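PDB 5B7H: LysR family transcriptional regulator from Vibrio vulnificus, which probably binds DNA and regulates transcription in response to hydrogen peroxide as the OxyR-type LysR regulator OxyR2, represented here by its regulatory domain. Local coordinates for the interface of chains A and B. Residues are numbered along the deposited sequence; one frame, centred on the assembly and turned at random. Chains: chain A/B, LysR family transcriptional regulator.

Contact 1: the interface of chains A and B. Residues chain A 27-28, 31-32, 35, 47, 49, 51; chain B 151, 154-155.
The side-chain amide of B:Gln154 lies with one face toward A:Leu31, and CB of A:Leu31 sits above that face, 3.5 Å from the amide carbon CD of B:Gln154. Two partners from the helix 27-41 meet its NH2 edge. One is the carbonyl oxygen of A:Ala27, which accepts a hydrogen bond from NE2 over 3.0 Å; NE2 is tilted 31° from the carbonyl plane. The other is the thiol sulfur of A:Cys32, close to the amide plane, where NE2 donates to SG over 3.4 Å with 163° at the hydrogen. Both bonds hold the amide against rotation and set which end carries nitrogen. At the opposite end, OE1 faces a methyl, CD1 of A:Leu49, at 3.6 Å. The long glutamine reaches the start of the partner helix because its chain is extended beyond CG, crossing A:Leu31 and A:Leu49 at about a right angle.

Beside this amide, one turn earlier on the helix, B:Thr151 turns its methyl CG2 toward A:Glu51 and the methyl of A:Ala27, while its hydroxyl goes to a water that also meets the carbonyl oxygen of A:Leu49. The amide tip thus ties helix 149-157 to helix 27-41, and this water ties it to strand 45-51, which would help set the register. B:Met155 runs antiparallel to A:Leu49 and bends at chi3 (-74°), and its thioether SD takes a weak hydrogen bond from the backbone N of A:Leu49 at 3.4 Å.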
loop_
_atom_site.group_PDB
_atom_site.type_symbol
_atom_site.label_atom_id
_atom_site.label_comp_id
_atom_site.label_asym_id
_atom_site.label_seq_id
_atom_site.Cartn_x
_atom_site.Cartn_y
_atom_site.Cartn_z
ATOM N N ALA A 27 -2.508 -8.019 0.212
ATOM C CA ALA A 27 -2.461 -7.813 -1.243
ATOM C C ALA A 27 -1.090 -7.422 -1.791
ATOM O O ALA A 27 -0.675 -8.025 -2.799
ATOM C CB ALA A 27 -3.525 -6.795 -1.667
ATOM N N PRO A 28 -0.356 -6.471 -1.199
ATOM C CA PRO A 28 0.923 -6.051 -1.803
ATOM C C PRO A 28 1.962 -7.149 -1.773
ATOM O O PRO A 28 2.976 -7.001 -2.450
ATOM C CB PRO A 28 1.381 -4.887 -0.922
ATOM C CG PRO A 28 0.173 -4.454 -0.161
ATOM C CD PRO A 28 -0.663 -5.710 0.027
ATOM N N LEU A 31 0.026 -11.427 -3.376
ATOM C CA LEU A 31 -0.492 -11.478 -4.746
ATOM C C LEU A 31 0.593 -11.371 -5.797
ATOM O O LEU A 31 0.403 -11.893 -6.901
ATOM C CB LEU A 31 -1.559 -10.398 -4.969
ATOM C CG LEU A 31 -2.809 -10.581 -4.100
ATOM C CD1 LEU A 31 -3.790 -9.429 -4.471
ATOM C CD2 LEU A 31 -3.483 -11.944 -4.309
ATOM N N CYS A 32 1.729 -10.760 -5.472
ATOM C CA CYS A 32 2.833 -10.735 -6.418
ATOM C C CYS A 32 3.251 -12.165 -6.726
ATOM O O CYS A 32 3.429 -12.547 -7.896
ATOM C CB CYS A 32 4.030 -9.998 -5.795
ATOM S SG CYS A 32 3.796 -8.221 -5.525
ATOM N N VAL A 35 0.508 -14.124 -8.758
ATOM C CA VAL A 35 0.476 -13.827 -10.189
ATOM C C VAL A 35 1.633 -14.521 -10.917
ATOM O O VAL A 35 1.442 -15.075 -12.002
ATOM C CB VAL A 35 0.469 -12.301 -10.410
ATOM C CG1 VAL A 35 0.875 -11.924 -11.871
ATOM C CG2 VAL A 35 -0.888 -11.705 -10.015
ATOM N N LEU A 47 -6.668 -12.550 -13.763
ATOM C CA LEU A 47 -7.060 -12.232 -12.403
ATOM C C LEU A 47 -7.286 -10.732 -12.293
ATOM O O LEU A 47 -6.322 -9.963 -12.273
ATOM C CB LEU A 47 -5.963 -12.722 -11.449
ATOM C CG LEU A 47 -6.227 -13.164 -10.038
ATOM C CD1 LEU A 47 -7.335 -14.212 -9.981
ATOM C CD2 LEU A 47 -4.905 -13.698 -9.500
ATOM N N LEU A 49 -8.318 -7.729 -9.933
ATOM C CA LEU A 49 -7.990 -7.635 -8.516
ATOM C C LEU A 49 -8.645 -6.420 -7.889
ATOM O O LEU A 49 -8.654 -5.329 -8.489
ATOM C CB LEU A 49 -6.459 -7.559 -8.275
ATOM C CG LEU A 49 -5.701 -8.796 -8.744
ATOM C CD1 LEU A 49 -4.212 -8.499 -8.536
ATOM C CD2 LEU A 49 -6.086 -9.952 -7.855
ATOM N N GLU A 51 -8.553 -4.381 -4.025
ATOM C CA GLU A 51 -8.022 -4.262 -2.680
ATOM C C GLU A 51 -8.991 -3.412 -1.869
ATOM O O GLU A 51 -9.364 -2.300 -2.282
ATOM C CB GLU A 51 -6.618 -3.635 -2.717
ATOM C CG GLU A 51 -6.041 -3.485 -1.321
ATOM C CD GLU A 51 -4.600 -2.953 -1.316
ATOM O OE1 GLU A 51 -4.324 -2.090 -0.439
ATOM O OE2 GLU A 51 -3.789 -3.350 -2.164
ATOM N N THR B 151 -2.087 -3.542 -6.613
ATOM C CA THR B 151 -2.925 -4.506 -7.345
ATOM C C THR B 151 -3.043 -4.130 -8.820
ATOM O O THR B 151 -3.157 -5.015 -9.683
ATOM C CB THR B 151 -4.289 -4.718 -6.685
ATOM O OG1 THR B 151 -4.977 -3.462 -6.572
ATOM C CG2 THR B 151 -4.166 -5.399 -5.320
ATOM N N GLN B 154 0.047 -5.620 -10.260
ATOM C CA GLN B 154 -0.097 -7.073 -10.338
ATOM C C GLN B 154 -0.960 -7.488 -11.530
ATOM O O GLN B 154 -0.667 -8.497 -12.175
ATOM C CB GLN B 154 -0.685 -7.637 -9.047
ATOM C CG GLN B 154 0.306 -7.547 -7.867
ATOM C CD GLN B 154 -0.361 -7.446 -6.507
ATOM O OE1 GLN B 154 -1.603 -7.364 -6.404
ATOM N NE2 GLN B 154 0.456 -7.361 -5.475
ATOM N N MET B 155 -2.023 -6.748 -11.839
ATOM C CA MET B 155 -2.803 -7.083 -13.040
ATOM C C MET B 155 -1.974 -6.916 -14.310
ATOM O O MET B 155 -2.065 -7.741 -15.232
ATOM C CB MET B 155 -4.081 -6.254 -13.148
ATOM C CG MET B 155 -5.104 -6.651 -12.095
ATOM S SD MET B 155 -6.695 -5.849 -12.286
ATOM C CE MET B 155 -6.334 -4.185 -11.723
HETATM O O HOH W 1 -7.153 -3.084 -8.038
#

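Contact 2: the interface of chains A and B. Residues chain A 117, 144, 147, 155, 160; chain B 19, 47-50.
A:Phe144 lays one face of its ring over B:Leu48, and this aliphatic-aromatic packing forms the apolar part of the contact. The methylene CB of B:Leu48 stands 3.9 Å from the ring centroid, displaced toward the rim, in a CH-pi contact, and its methyl CD2 reaches CD1 of the same ring. That methyl also meets the ring atom CE1 of A:Phe117, which crosses the leucine at about a right angle, and CD1 of A:Leu160 at 4.0 Å. Strand 45-51 is followed along its backbone as well: SD of A:Met155 rests 3.8 Å from CA of B:Leu48. With CG anti to the backbone N (chi1 -179°), A:Phe144 extends away from its own loop and slides past B:Leu48 in the opposite direction.

Polar contacts gather at the carbonyl of B:Leu49. Its oxygen lies at the rim of the A:Phe144 ring, in plane and 3.2 Å from CE1, and two waters also reach it. One water lies 2.8 Å from the backbone N of A:Thr147; the other lies in the guanidinium plane of B:Arg50, 2.9 Å from NE. Both also meet the hydroxyl of A:Thr147, bridging the strand carbonyl of chain B to chain A.

Beside them, aliphatic CD of B:Arg50 packs on CG2 of A:Thr147. Its guanidinium plane is 15° from the phenylalanine ring but displaced past the rim, NH2 near CE2, without stacking. CE of B:Lys19 flanks the ring at CD2. Together these groups clamp a strand of one regulatory domain against the helix 149-157 region of the other, consistent with the regulatory-domain dimer typical of LysR-type regulators, which they would stabilise.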
loop_
_atom_site.group_PDB
_atom_site.type_symbol
_atom_site.label_atom_id
_atom_site.label_comp_id
_atom_site.label_asym_id
_atom_site.label_seq_id
_atom_site.Cartn_x
_atom_site.Cartn_y
_atom_site.Cartn_z
ATOM N N PHE A 117 2.111 1.127 18.416
ATOM C CA PHE A 117 1.257 1.761 17.415
ATOM C C PHE A 117 0.503 0.669 16.658
ATOM O O PHE A 117 1.052 -0.413 16.394
ATOM C CB PHE A 117 2.107 2.592 16.423
ATOM C CG PHE A 117 2.596 3.893 16.994
ATOM C CD1 PHE A 117 1.919 5.086 16.670
ATOM C CD2 PHE A 117 3.653 3.935 17.931
ATOM C CE1 PHE A 117 2.368 6.330 17.183
ATOM C CE2 PHE A 117 4.107 5.159 18.465
ATOM C CZ PHE A 117 3.450 6.354 18.097
ATOM N N PHE A 144 -2.677 7.521 18.792
ATOM C CA PHE A 144 -2.714 7.903 17.383
ATOM C C PHE A 144 -2.708 6.622 16.549
ATOM O O PHE A 144 -1.708 5.889 16.525
ATOM C CB PHE A 144 -1.528 8.796 17.049
ATOM C CG PHE A 144 -1.522 9.249 15.618
ATOM C CD1 PHE A 144 -0.827 8.532 14.633
ATOM C CD2 PHE A 144 -2.260 10.368 15.263
ATOM C CE1 PHE A 144 -0.841 8.994 13.329
ATOM C CE2 PHE A 144 -2.277 10.807 13.961
ATOM C CZ PHE A 144 -1.596 10.123 13.014
ATOM N N THR A 147 -3.051 4.393 9.591
ATOM C CA THR A 147 -4.025 4.140 8.539
ATOM C C THR A 147 -3.474 3.318 7.371
ATOM O O THR A 147 -4.229 3.009 6.450
ATOM C CB THR A 147 -4.607 5.481 8.080
ATOM O OG1 THR A 147 -3.506 6.405 8.013
ATOM C CG2 THR A 147 -5.528 5.993 9.160
ATOM N N MET A 155 6.507 5.170 10.988
ATOM C CA MET A 155 6.538 5.768 12.331
ATOM C C MET A 155 7.453 4.987 13.270
ATOM O O MET A 155 8.190 5.585 14.069
ATOM C CB MET A 155 5.146 5.879 12.945
ATOM C CG MET A 155 4.301 6.934 12.248
ATOM S SD MET A 155 2.724 7.247 13.040
ATOM C CE MET A 155 1.791 5.784 12.585
ATOM N N LEU A 160 9.383 5.990 17.036
ATOM C CA LEU A 160 8.273 6.383 17.912
ATOM C C LEU A 160 7.802 5.241 18.810
ATOM O O LEU A 160 7.155 5.482 19.836
ATOM C CB LEU A 160 7.131 6.986 17.098
ATOM C CG LEU A 160 7.536 8.129 16.161
ATOM C CD1 LEU A 160 6.270 8.760 15.532
ATOM C CD2 LEU A 160 8.405 9.163 16.949
ATOM N N LYS B 19 1.955 16.202 12.624
ATOM C CA LYS B 19 1.017 15.291 11.978
ATOM C C LYS B 19 1.017 15.548 10.477
ATOM O O LYS B 19 0.579 16.601 10.018
ATOM C CB LYS B 19 -0.402 15.374 12.573
ATOM C CG LYS B 19 -0.412 14.996 14.070
ATOM C CD LYS B 19 -1.720 15.339 14.733
ATOM C CE LYS B 19 -2.018 14.445 15.914
ATOM N NZ LYS B 19 -3.340 14.825 16.485
ATOM N N LEU B 47 7.295 12.329 13.644
ATOM C CA LEU B 47 6.374 12.473 12.533
ATOM C C LEU B 47 5.263 11.444 12.677
ATOM O O LEU B 47 5.487 10.257 12.431
ATOM C CB LEU B 47 7.153 12.303 11.224
ATOM C CG LEU B 47 6.768 12.974 9.935
ATOM C CD1 LEU B 47 6.583 14.476 10.124
ATOM C CD2 LEU B 47 7.873 12.653 8.936
ATOM N N LEU B 48 4.062 11.886 13.071
ATOM C CA LEU B 48 2.862 11.059 13.106
ATOM C C LEU B 48 2.286 11.117 11.701
ATOM O O LEU B 48 2.233 12.201 11.105
ATOM C CB LEU B 48 1.848 11.603 14.126
ATOM C CG LEU B 48 2.385 11.522 15.555
ATOM C CD1 LEU B 48 1.361 12.143 16.462
ATOM C CD2 LEU B 48 2.493 10.050 15.963
ATOM N N LEU B 49 1.920 9.982 11.148
ATOM C CA LEU B 49 1.637 9.872 9.722
ATOM C C LEU B 49 0.219 9.387 9.489
ATOM O O LEU B 49 -0.253 8.465 10.181
ATOM C CB LEU B 49 2.620 8.911 9.004
ATOM C CG LEU B 49 4.074 9.369 9.053
ATOM C CD1 LEU B 49 4.904 8.255 8.405
ATOM C CD2 LEU B 49 4.206 10.614 8.212
ATOM N N ARG B 50 -0.448 9.956 8.485
ATOM C CA ARG B 50 -1.771 9.523 8.043
ATOM C C ARG B 50 -1.771 9.332 6.544
ATOM O O ARG B 50 -1.323 10.222 5.807
ATOM C CB ARG B 50 -2.777 10.633 8.397
ATOM C CG ARG B 50 -4.108 10.524 7.686
ATOM C CD ARG B 50 -5.005 9.516 8.296
ATOM N NE ARG B 50 -5.074 9.738 9.737
ATOM C CZ ARG B 50 -5.781 10.701 10.350
ATOM N NH1 ARG B 50 -6.537 11.576 9.650
ATOM N NH2 ARG B 50 -5.717 10.800 11.690
HETATM O O HOH W 2 -3.046 7.868 10.768
HETATM O O HOH W 3 -0.677 5.840 9.525
#

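Contact 1 and contact 2 lie about 27 Å apart, on either side of the two-fold axis that relates the chains. In contact 1, chain A supplies helix 27-41 and strand 45-51 and chain B supplies helix 149-157; in contact 2 the roles of strand 45-51 and helix 149-157 are exchanged. Leu47, Leu49 and Met155 serve in both, so each contact also has a twin beside the other. The overlapping patches, repeated by the two-fold, lie at both ends of the interface, as expected of antiparallel regulatory domains in a LysR-type dimer. Such a two-ended grip would limit rotation of one domain against its partner.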